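PDB 1LMI: immunogenic protein MPT63/MPB63 from Mycobacterium tuberculosis, which is a secreted immunogenic antigen with a beta-sandwich fold whose biochemical function is unknown. Local coordinates for residues Gln67-Tyr78 and Val109-Asn120; Val54-Val65 and Ile90-Gly98. All coordinates share one frame; numbering follows the deposited sequence.

Contact 1: Gln67-Tyr78 and Val109-Asn120; sequences QFNARTADGINY and VTGPSPTIVAMN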
loop_
_atom_site.group_PDB
_atom_site.type_symbol
_atom_site.label_atom_id
_atom_site.label_comp_id
_atom_site.label_asym_id
_atom_site.label_seq_id
_atom_site.Cartn_x
_atom_site.Cartn_y
_atom_site.Cartn_z
ATOM N N GLN A 67 -2.351 3.331 5.390
ATOM C CA GLN A 67 -3.540 2.537 5.107
ATOM C C GLN A 67 -3.206 1.170 4.524
ATOM O O GLN A 67 -4.115 0.345 4.424
ATOM C CB GLN A 67 -4.499 3.277 4.141
ATOM C CG GLN A 67 -5.109 4.541 4.730
ATOM C CD GLN A 67 -6.185 5.109 3.821
ATOM O OE1 GLN A 67 -6.337 4.702 2.677
ATOM N NE2 GLN A 67 -6.950 6.049 4.378
ATOM N N PHE A 68 -1.936 0.931 4.164
ATOM C CA PHE A 68 -1.585 -0.340 3.529
ATOM C C PHE A 68 -1.436 -1.488 4.519
ATOM O O PHE A 68 -1.090 -1.355 5.716
ATOM C CB PHE A 68 -0.269 -0.240 2.764
ATOM C CG PHE A 68 -0.344 0.366 1.377
ATOM C CD1 PHE A 68 -1.104 -0.247 0.411
ATOM C CD2 PHE A 68 0.363 1.503 1.072
ATOM C CE1 PHE A 68 -1.164 0.298 -0.862
ATOM C CE2 PHE A 68 0.305 2.060 -0.191
ATOM C CZ PHE A 68 -0.465 1.453 -1.153
ATOM N N ASN A 69 -1.705 -2.692 3.998
ATOM C CA ASN A 69 -1.685 -3.944 4.715
ATOM C C ASN A 69 -1.380 -5.082 3.723
ATOM O O ASN A 69 -1.775 -4.969 2.544
ATOM C CB ASN A 69 -3.020 -4.285 5.388
ATOM C CG ASN A 69 -3.536 -3.218 6.337
ATOM O OD1 ASN A 69 -3.178 -3.302 7.516
ATOM N ND2 ASN A 69 -4.286 -2.240 5.824
ATOM N N ALA A 70 -0.700 -6.103 4.224
ATOM C CA ALA A 70 -0.472 -7.342 3.482
ATOM C C ALA A 70 -1.308 -8.429 4.118
ATOM O O ALA A 70 -1.392 -8.517 5.344
ATOM C CB ALA A 70 1.007 -7.655 3.416
ATOM N N ARG A 71 -1.971 -9.247 3.289
ATOM C CA ARG A 71 -2.859 -10.258 3.849
ATOM C C ARG A 71 -2.654 -11.608 3.185
ATOM O O ARG A 71 -2.131 -11.698 2.077
ATOM C CB ARG A 71 -4.324 -9.859 3.672
ATOM C CG ARG A 71 -4.670 -8.517 4.313
ATOM C CD ARG A 71 -6.177 -8.282 4.092
ATOM N NE ARG A 71 -6.556 -7.076 4.830
ATOM C CZ ARG A 71 -7.672 -6.404 4.594
ATOM N NH1 ARG A 71 -8.520 -6.806 3.669
ATOM N NH2 ARG A 71 -7.946 -5.312 5.312
ATOM N N THR A 72 -3.103 -12.625 3.899
ATOM C CA THR A 72 -3.312 -13.955 3.364
ATOM C C THR A 72 -4.759 -14.098 2.885
ATOM O O THR A 72 -5.640 -13.308 3.228
ATOM C CB THR A 72 -3.055 -15.098 4.362
ATOM O OG1 THR A 72 -4.113 -15.000 5.346
ATOM C CG2 THR A 72 -1.713 -14.932 5.014
ATOM N N ALA A 73 -5.022 -15.110 2.054
ATOM C CA ALA A 73 -6.366 -15.264 1.526
ATOM C C ALA A 73 -7.445 -15.435 2.587
ATOM O O ALA A 73 -8.583 -15.004 2.357
ATOM C CB ALA A 73 -6.426 -16.490 0.616
ATOM N N ASP A 74 -7.105 -16.059 3.714
ATOM C CA ASP A 74 -8.164 -16.278 4.717
ATOM C C ASP A 74 -8.354 -15.049 5.590
ATOM O O ASP A 74 -9.327 -14.917 6.341
ATOM C CB ASP A 74 -7.860 -17.513 5.552
ATOM C CG ASP A 74 -6.531 -17.476 6.271
ATOM O OD1 ASP A 74 -5.964 -16.377 6.434
ATOM O OD2 ASP A 74 -6.056 -18.560 6.683
ATOM N N GLY A 75 -7.405 -14.114 5.486
ATOM C CA GLY A 75 -7.567 -12.848 6.153
ATOM C C GLY A 75 -6.587 -12.512 7.252
ATOM O O GLY A 75 -6.829 -11.484 7.905
ATOM N N ILE A 76 -5.508 -13.266 7.469
ATOM C CA ILE A 76 -4.458 -12.757 8.352
ATOM C C ILE A 76 -3.890 -11.473 7.762
ATOM O O ILE A 76 -3.700 -11.336 6.547
ATOM C CB ILE A 76 -3.327 -13.767 8.576
ATOM C CG1 ILE A 76 -3.767 -14.909 9.512
ATOM C CG2 ILE A 76 -2.069 -13.115 9.094
ATOM C CD1 ILE A 76 -2.591 -15.781 9.915
ATOM N N ASN A 77 -3.652 -10.484 8.617
ATOM C CA ASN A 77 -3.288 -9.138 8.209
ATOM C C ASN A 77 -1.988 -8.674 8.848
ATOM O O ASN A 77 -1.802 -8.877 10.047
ATOM C CB ASN A 77 -4.413 -8.159 8.610
ATOM C CG ASN A 77 -4.233 -6.743 8.110
ATOM O OD1 ASN A 77 -4.667 -6.391 6.996
ATOM N ND2 ASN A 77 -3.609 -5.905 8.910
ATOM N N TYR A 78 -1.131 -8.062 8.041
ATOM C CA TYR A 78 0.123 -7.519 8.495
ATOM C C TYR A 78 0.127 -6.028 8.119
ATOM O O TYR A 78 0.036 -5.692 6.926
ATOM C CB TYR A 78 1.338 -8.212 7.889
ATOM C CG TYR A 78 1.312 -9.731 7.950
ATOM C CD1 TYR A 78 1.447 -10.354 9.206
ATOM C CD2 TYR A 78 1.159 -10.511 6.825
ATOM C CE1 TYR A 78 1.424 -11.737 9.293
ATOM C CE2 TYR A 78 1.144 -11.911 6.899
ATOM C CZ TYR A 78 1.272 -12.483 8.140
ATOM O OH TYR A 78 1.267 -13.867 8.261
ATOM N N VAL A 109 6.194 -9.984 8.504
ATOM C CA VAL A 109 5.345 -11.150 8.352
ATOM C C VAL A 109 5.682 -12.180 9.432
ATOM O O VAL A 109 6.767 -12.747 9.425
ATOM C CB VAL A 109 5.498 -11.736 6.934
ATOM C CG1 VAL A 109 4.788 -13.080 6.803
ATOM C CG2 VAL A 109 4.987 -10.749 5.878
ATOM N N THR A 110 4.728 -12.352 10.326
ATOM C CA THR A 110 4.935 -13.255 11.447
ATOM C C THR A 110 4.148 -14.546 11.343
ATOM O O THR A 110 4.206 -15.405 12.238
ATOM C CB THR A 110 4.480 -12.543 12.751
ATOM O OG1 THR A 110 3.142 -12.129 12.543
ATOM C CG2 THR A 110 5.368 -11.352 13.041
ATOM N N GLY A 111 3.370 -14.759 10.310
ATOM C CA GLY A 111 2.622 -15.974 10.096
ATOM C C GLY A 111 2.764 -16.443 8.643
ATOM O O GLY A 111 3.847 -16.214 8.087
ATOM N N PRO A 112 1.740 -17.043 8.107
ATOM C CA PRO A 112 1.777 -17.478 6.698
ATOM C C PRO A 112 2.105 -16.298 5.781
ATOM O O PRO A 112 1.798 -15.125 6.070
ATOM C CB PRO A 112 0.370 -17.989 6.416
ATOM C CG PRO A 112 -0.168 -18.381 7.760
ATOM C CD PRO A 112 0.435 -17.391 8.720
ATOM N N SER A 113 2.756 -16.617 4.664
ATOM C CA SER A 113 3.141 -15.580 3.728
ATOM C C SER A 113 1.957 -14.885 3.055
ATOM O O SER A 113 1.002 -15.541 2.617
ATOM C CB SER A 113 4.035 -16.178 2.636
ATOM O OG SER A 113 5.216 -16.767 3.163
ATOM N N PRO A 114 2.003 -13.565 2.882
ATOM C CA PRO A 114 0.874 -12.909 2.229
ATOM C C PRO A 114 0.895 -13.025 0.710
ATOM O O PRO A 114 1.963 -13.189 0.119
ATOM C CB PRO A 114 1.137 -11.433 2.631
ATOM C CG PRO A 114 2.627 -11.305 2.728
ATOM C CD PRO A 114 3.100 -12.651 3.244
ATOM N N THR A 115 -0.287 -12.842 0.125
ATOM C CA THR A 115 -0.456 -12.869 -1.308
ATOM C C THR A 115 -1.327 -11.740 -1.808
ATOM O O THR A 115 -1.654 -11.663 -3.005
ATOM C CB THR A 115 -1.137 -14.190 -1.730
ATOM O OG1 THR A 115 -2.338 -14.421 -0.981
ATOM C CG2 THR A 115 -0.157 -15.300 -1.421
ATOM N N ILE A 116 -1.729 -10.863 -0.903
ATOM C CA ILE A 116 -2.690 -9.801 -1.143
ATOM C C ILE A 116 -2.188 -8.522 -0.489
ATOM O O ILE A 116 -1.546 -8.552 0.564
ATOM C CB ILE A 116 -4.034 -10.197 -0.520
ATOM C CG1 ILE A 116 -4.655 -11.407 -1.240
ATOM C CG2 ILE A 116 -5.029 -9.036 -0.443
ATOM C CD1 ILE A 116 -5.682 -12.097 -0.342
ATOM N N VAL A 117 -2.457 -7.358 -1.129
ATOM C CA VAL A 117 -2.263 -6.096 -0.431
ATOM C C VAL A 117 -3.614 -5.381 -0.373
ATOM O O VAL A 117 -4.391 -5.409 -1.318
ATOM C CB VAL A 117 -1.195 -5.211 -1.102
ATOM C CG1 VAL A 117 -1.156 -3.801 -0.524
ATOM C CG2 VAL A 117 0.161 -5.861 -0.919
ATOM N N ALA A 118 -3.937 -4.759 0.762
ATOM C CA ALA A 118 -5.232 -4.060 0.863
ATOM C C ALA A 118 -5.010 -2.674 1.469
ATOM O O ALA A 118 -4.180 -2.568 2.403
ATOM C CB ALA A 118 -6.202 -4.840 1.729
ATOM N N MET A 119 -5.710 -1.660 0.990
ATOM C CA MET A 119 -5.694 -0.356 1.647
ATOM C C MET A 119 -6.999 -0.238 2.446
ATOM O O MET A 119 -8.064 -0.383 1.848
ATOM C CB MET A 119 -5.596 0.850 0.693
ATOM C CG MET A 119 -4.247 1.036 0.015
ATOM S SD MET A 119 -4.151 2.604 -0.952
ATOM C CE MET A 119 -5.915 2.927 -0.982
ATOM N N ASN A 120 -6.894 0.040 3.750
ATOM C CA ASN A 120 -8.044 0.206 4.638
ATOM C C ASN A 120 -7.865 1.499 5.428
ATOM O O ASN A 120 -6.775 1.761 5.912
ATOM C CB ASN A 120 -8.122 -1.019 5.532
ATOM C CG ASN A 120 -9.241 -1.078 6.576
ATOM O OD1 ASN A 120 -10.096 -1.985 6.512
ATOM N ND2 ASN A 120 -9.182 -0.162 7.513
#
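Two neighbouring antiparallel strands of one sheet of the beta-sandwich, 68-71 and 116-120, meet here; their axes approach to 4.6 Å. Asn-69 pairs with Ala-118, whose N reaches Asn-69 O at 2.8 Å, and Arg-71 pairs with Ile-116. At the end of the pairing, Thr-115 and Ile-116 both face Arg-71, a classic beta bulge; Thr-115 N bonds to Arg-71 O at 2.9 Å, and Ile-116 N bonds weakly to the same oxygen.

The two faces of the pair differ in character. On one, Met-119 lies alongside Phe-68 and points the same way: its CG stands 3.3 Å from CE1 of the ring, and its SD 4.2 Å from the ring centroid in an oblique Met-aromatic contact. Trp-26 of the facing sheet meets the Phe-68 ring edge-to-face, so this side belongs to the sandwich core. On the other face, Arg-71 has CG beside its backbone N (chi1 -58°) and runs extended to NE, which lays the guanidinium flat over Ala-118 CB, 3.5 Å from the plane. Arg-71 NE gives a nearly straight bond (171°) to Asn-77 OD1, in both the guanidinium and the carbonyl planes, while NH2 forms a salt bridge with Asp-125; together these fix the rotation of the group.

Beyond the bulge, Tyr-78 reaches the loop 110-115. Val-109 CA sits over the face of the Tyr-78 ring, 11° off the normal, and Tyr-78 OH donates to Pro-112 O at 2.6 Å. A hairpin with a type I turn at Thr-72 to Gly-75, joined to a bulged third strand, is the antiparallel arrangement typical of a beta-sandwich sheet.

Contact 2: Val54-Val65 and Ile90-Gly98; sequences VNAIRGSVTPAV and ISGATIPQG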
loop_
_atom_site.group_PDB
_atom_site.type_symbol
_atom_site.label_atom_id
_atom_site.label_comp_id
_atom_site.label_asym_id
_atom_site.label_seq_id
_atom_site.Cartn_x
_atom_site.Cartn_y
_atom_site.Cartn_z
ATOM N N VAL A 54 1.527 5.871 -6.516
ATOM C CA VAL A 54 0.293 6.661 -6.464
ATOM C C VAL A 54 0.305 7.682 -7.598
ATOM O O VAL A 54 1.366 8.249 -7.940
ATOM C CB VAL A 54 0.095 7.302 -5.092
ATOM C CG1 VAL A 54 1.226 8.253 -4.726
ATOM C CG2 VAL A 54 -1.265 8.001 -5.109
ATOM N N ASN A 55 -0.843 7.872 -8.176
ATOM C CA ASN A 55 -1.059 8.707 -9.359
ATOM C C ASN A 55 -2.101 9.761 -9.029
ATOM O O ASN A 55 -3.223 9.387 -8.715
ATOM C CB ASN A 55 -1.524 7.802 -10.498
ATOM C CG ASN A 55 -1.662 8.530 -11.809
ATOM O OD1 ASN A 55 -1.396 9.731 -11.898
ATOM N ND2 ASN A 55 -2.080 7.779 -12.832
ATOM N N ALA A 56 -1.720 11.033 -9.065
ATOM C CA ALA A 56 -2.679 12.104 -8.734
ATOM C C ALA A 56 -3.501 12.425 -9.969
ATOM O O ALA A 56 -3.137 13.230 -10.826
ATOM C CB ALA A 56 -1.888 13.255 -8.182
ATOM N N ILE A 57 -4.634 11.772 -10.138
ATOM C CA ILE A 57 -5.395 11.908 -11.387
ATOM C C ILE A 57 -6.205 13.196 -11.357
ATOM O O ILE A 57 -6.271 13.891 -12.373
ATOM C CB ILE A 57 -6.265 10.663 -11.576
ATOM C CG1 ILE A 57 -5.397 9.417 -11.831
ATOM C CG2 ILE A 57 -7.315 10.854 -12.653
ATOM C CD1 ILE A 57 -6.160 8.099 -11.863
ATOM N N ARG A 58 -6.809 13.491 -10.200
ATOM C CA ARG A 58 -7.565 14.732 -10.043
ATOM C C ARG A 58 -7.190 15.317 -8.676
ATOM O O ARG A 58 -7.348 14.580 -7.696
ATOM C CB ARG A 58 -9.076 14.536 -10.141
ATOM C CG ARG A 58 -9.848 15.845 -9.925
ATOM C CD ARG A 58 -11.359 15.588 -9.926
ATOM N NE ARG A 58 -12.120 16.842 -9.962
ATOM C CZ ARG A 58 -13.045 17.221 -9.094
ATOM N NH1 ARG A 58 -13.358 16.425 -8.074
ATOM N NH2 ARG A 58 -13.684 18.391 -9.224
ATOM N N GLY A 59 -6.722 16.562 -8.668
ATOM C CA GLY A 59 -6.290 17.221 -7.467
ATOM C C GLY A 59 -4.893 16.833 -7.015
ATOM O O GLY A 59 -4.285 15.906 -7.564
ATOM N N SER A 60 -4.413 17.558 -6.008
ATOM C CA SER A 60 -3.189 17.251 -5.308
ATOM C C SER A 60 -3.480 16.108 -4.327
ATOM O O SER A 60 -4.504 16.182 -3.664
ATOM C CB SER A 60 -2.653 18.457 -4.531
ATOM O OG SER A 60 -3.649 18.954 -3.645
ATOM N N VAL A 61 -2.608 15.111 -4.295
ATOM C CA VAL A 61 -2.795 13.929 -3.456
ATOM C C VAL A 61 -1.632 13.764 -2.498
ATOM O O VAL A 61 -0.465 13.856 -2.882
ATOM C CB VAL A 61 -2.910 12.695 -4.382
ATOM C CG1 VAL A 61 -2.992 11.402 -3.598
ATOM C CG2 VAL A 61 -4.107 12.884 -5.314
ATOM N N THR A 62 -1.941 13.508 -1.232
ATOM C CA THR A 62 -1.021 13.124 -0.197
ATOM C C THR A 62 -1.267 11.652 0.105
ATOM O O THR A 62 -2.317 11.263 0.627
ATOM C CB THR A 62 -1.188 13.978 1.067
ATOM O OG1 THR A 62 -1.160 15.363 0.676
ATOM C CG2 THR A 62 -0.039 13.759 2.035
ATOM N N PRO A 63 -0.364 10.754 -0.265
ATOM C CA PRO A 63 -0.702 9.324 -0.229
ATOM C C PRO A 63 -0.838 8.837 1.219
ATOM O O PRO A 63 -0.044 9.191 2.088
ATOM C CB PRO A 63 0.457 8.662 -0.955
ATOM C CG PRO A 63 1.592 9.621 -0.854
ATOM C CD PRO A 63 0.995 11.000 -0.798
ATOM N N ALA A 64 -1.872 8.034 1.433
ATOM C CA ALA A 64 -2.178 7.607 2.805
ATOM C C ALA A 64 -1.489 6.279 3.050
ATOM O O ALA A 64 -2.127 5.226 3.140
ATOM C CB ALA A 64 -3.679 7.482 2.944
ATOM N N VAL A 65 -0.157 6.357 3.100
ATOM C CA VAL A 65 0.630 5.121 3.100
ATOM C C VAL A 65 0.356 4.242 4.298
ATOM O O VAL A 65 0.435 3.011 4.197
ATOM C CB VAL A 65 2.138 5.478 3.047
ATOM C CG1 VAL A 65 3.003 4.234 3.052
ATOM C CG2 VAL A 65 2.441 6.359 1.837
ATOM N N ILE A 90 8.540 4.654 -0.434
ATOM C CA ILE A 90 7.756 5.710 -1.074
ATOM C C ILE A 90 7.699 6.952 -0.179
ATOM O O ILE A 90 7.662 6.853 1.064
ATOM C CB ILE A 90 6.344 5.208 -1.410
ATOM C CG1 ILE A 90 5.551 6.174 -2.290
ATOM C CG2 ILE A 90 5.587 4.826 -0.139
ATOM C CD1 ILE A 90 4.309 5.551 -2.916
ATOM N N SER A 91 7.733 8.092 -0.858
ATOM C CA SER A 91 7.687 9.369 -0.135
ATOM C C SER A 91 6.288 9.661 0.349
ATOM O O SER A 91 5.311 9.353 -0.331
ATOM C CB SER A 91 8.166 10.500 -1.063
ATOM O OG SER A 91 8.001 11.788 -0.467
ATOM N N GLY A 92 6.166 10.305 1.515
ATOM C CA GLY A 92 4.804 10.664 1.913
ATOM C C GLY A 92 4.442 12.069 1.453
ATOM O O GLY A 92 3.375 12.564 1.846
ATOM N N ALA A 93 5.300 12.712 0.650
ATOM C CA ALA A 93 5.017 14.091 0.234
ATOM C C ALA A 93 3.808 14.235 -0.685
ATOM O O ALA A 93 3.474 13.333 -1.459
ATOM C CB ALA A 93 6.239 14.671 -0.481
ATOM N N THR A 94 3.152 15.397 -0.601
ATOM C CA THR A 94 2.018 15.730 -1.454
ATOM C C THR A 94 2.475 15.902 -2.893
ATOM O O THR A 94 3.493 16.530 -3.184
ATOM C CB THR A 94 1.361 17.048 -0.988
ATOM O OG1 THR A 94 0.877 16.853 0.346
ATOM C CG2 THR A 94 0.143 17.438 -1.794
ATOM N N ILE A 95 1.697 15.328 -3.809
ATOM C CA ILE A 95 2.087 15.466 -5.228
ATOM C C ILE A 95 0.974 16.156 -5.995
ATOM O O ILE A 95 -0.210 15.881 -5.819
ATOM C CB ILE A 95 2.339 14.101 -5.861
ATOM C CG1 ILE A 95 1.146 13.178 -5.702
ATOM C CG2 ILE A 95 3.618 13.499 -5.285
ATOM C CD1 ILE A 95 1.144 12.011 -6.686
ATOM N N PRO A 96 1.326 17.066 -6.899
ATOM C CA PRO A 96 0.326 17.767 -7.683
ATOM C C PRO A 96 -0.331 16.868 -8.729
ATOM O O PRO A 96 0.222 15.819 -9.122
ATOM C CB PRO A 96 1.137 18.847 -8.421
ATOM C CG PRO A 96 2.537 18.340 -8.428
ATOM C CD PRO A 96 2.708 17.434 -7.230
ATOM N N GLN A 97 -1.504 17.297 -9.180
ATOM C CA GLN A 97 -2.233 16.592 -10.214
ATOM C C GLN A 97 -1.343 16.314 -11.428
ATOM O O GLN A 97 -0.618 17.214 -11.869
ATOM C CB GLN A 97 -3.438 17.431 -10.683
ATOM C CG GLN A 97 -4.319 16.693 -11.677
ATOM C CD GLN A 97 -5.573 17.478 -12.021
ATOM O OE1 GLN A 97 -6.267 17.937 -11.106
ATOM N NE2 GLN A 97 -5.837 17.621 -13.305
ATOM N N GLY A 98 -1.431 15.092 -11.937
ATOM C CA GLY A 98 -0.697 14.710 -13.142
ATOM C C GLY A 98 0.648 14.064 -12.851
ATOM O O GLY A 98 1.238 13.511 -13.762
HETATM O O HOH W 1 0.559 10.862 -14.216
HETATM O O HOH W 2 1.723 10.879 3.208
#
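In this contact of the beta-sandwich, the end of strand 46-56 and the chain after it lie against the irregular residues 90-98, which lead into strand 100-109; three backbone hydrogen bonds and two that use side chains join them. The evidence for strand-like pairing is a single antiparallel bridge. Val-61 and Ile-95 form a hydrogen-bonded pair, with Val-61 N to Ile-95 O at 2.9 Å and Ile-95 N to Val-61 O at 2.8 Å. Further along, Gly-98 N meets Ala-56 O almost straight (175°) and in the carbonyl plane.

Between these backbone links, Ile-95 supplies the apolar part. Its chi1 of 55° puts CG1 between the backbone N and the carbonyl carbon, and the trans chi2 extends CD1 to Ala-56 CB, 3.6 Å away; Val-54 CG1 lies beside the same methyl. At the other end of the contact, Val-65 and Ile-90 run antiparallel alongside one another, with Ile-90 CG2 4.0 Å from Val-65 CG2. Both also touch Ile-105 of strand 100-109, while Val-61 touches Leu-24 and Pro-63 touches Trp-26, so the pair packs on strands 100-109 and 22-33 of the four-stranded sheet.

The Gln-97 side chain spans the corner after strand 46-56, where Ile-57 and Arg-58 both face Val-23 in a classic beta bulge. With CG anti to the backbone N and the chain extended beyond it, CG passes Ile-57 O and OE1 accepts from Gly-59 N at 2.8 Å; that donor is tilted 31° from the amide carbonyl plane. Water adds two bridges, one from Asn-55 OD1 to Gly-98 O and another from Pro-63 O to Gly-92 O. At the exposed side of the contact, the side chains of Thr-62 and Thr-94 are joined through their hydroxyls, OG1 to OG1 at 2.5 Å.

From the N terminus, the chain first meets contact 2 at 54-65, where it leaves strand 46-56, and two residues later enters 67-78 of contact 1. Residues 90-98 then return to complete contact 2, closing a loop that contains strands 68-71 and 77-79. Finally 109-120 completes contact 1, closing a second loop that holds 90-98 and most of strand 100-109; the two closures therefore cross. Their centres lie about 24 Å apart, on opposite sides of the chain's centre. Contact 1 joins strands within the five-stranded sheet and, through Val-109, meets the end of the four-stranded sheet; contact 2 ties the connections flanking strands 46-56 and 100-109 of that sheet.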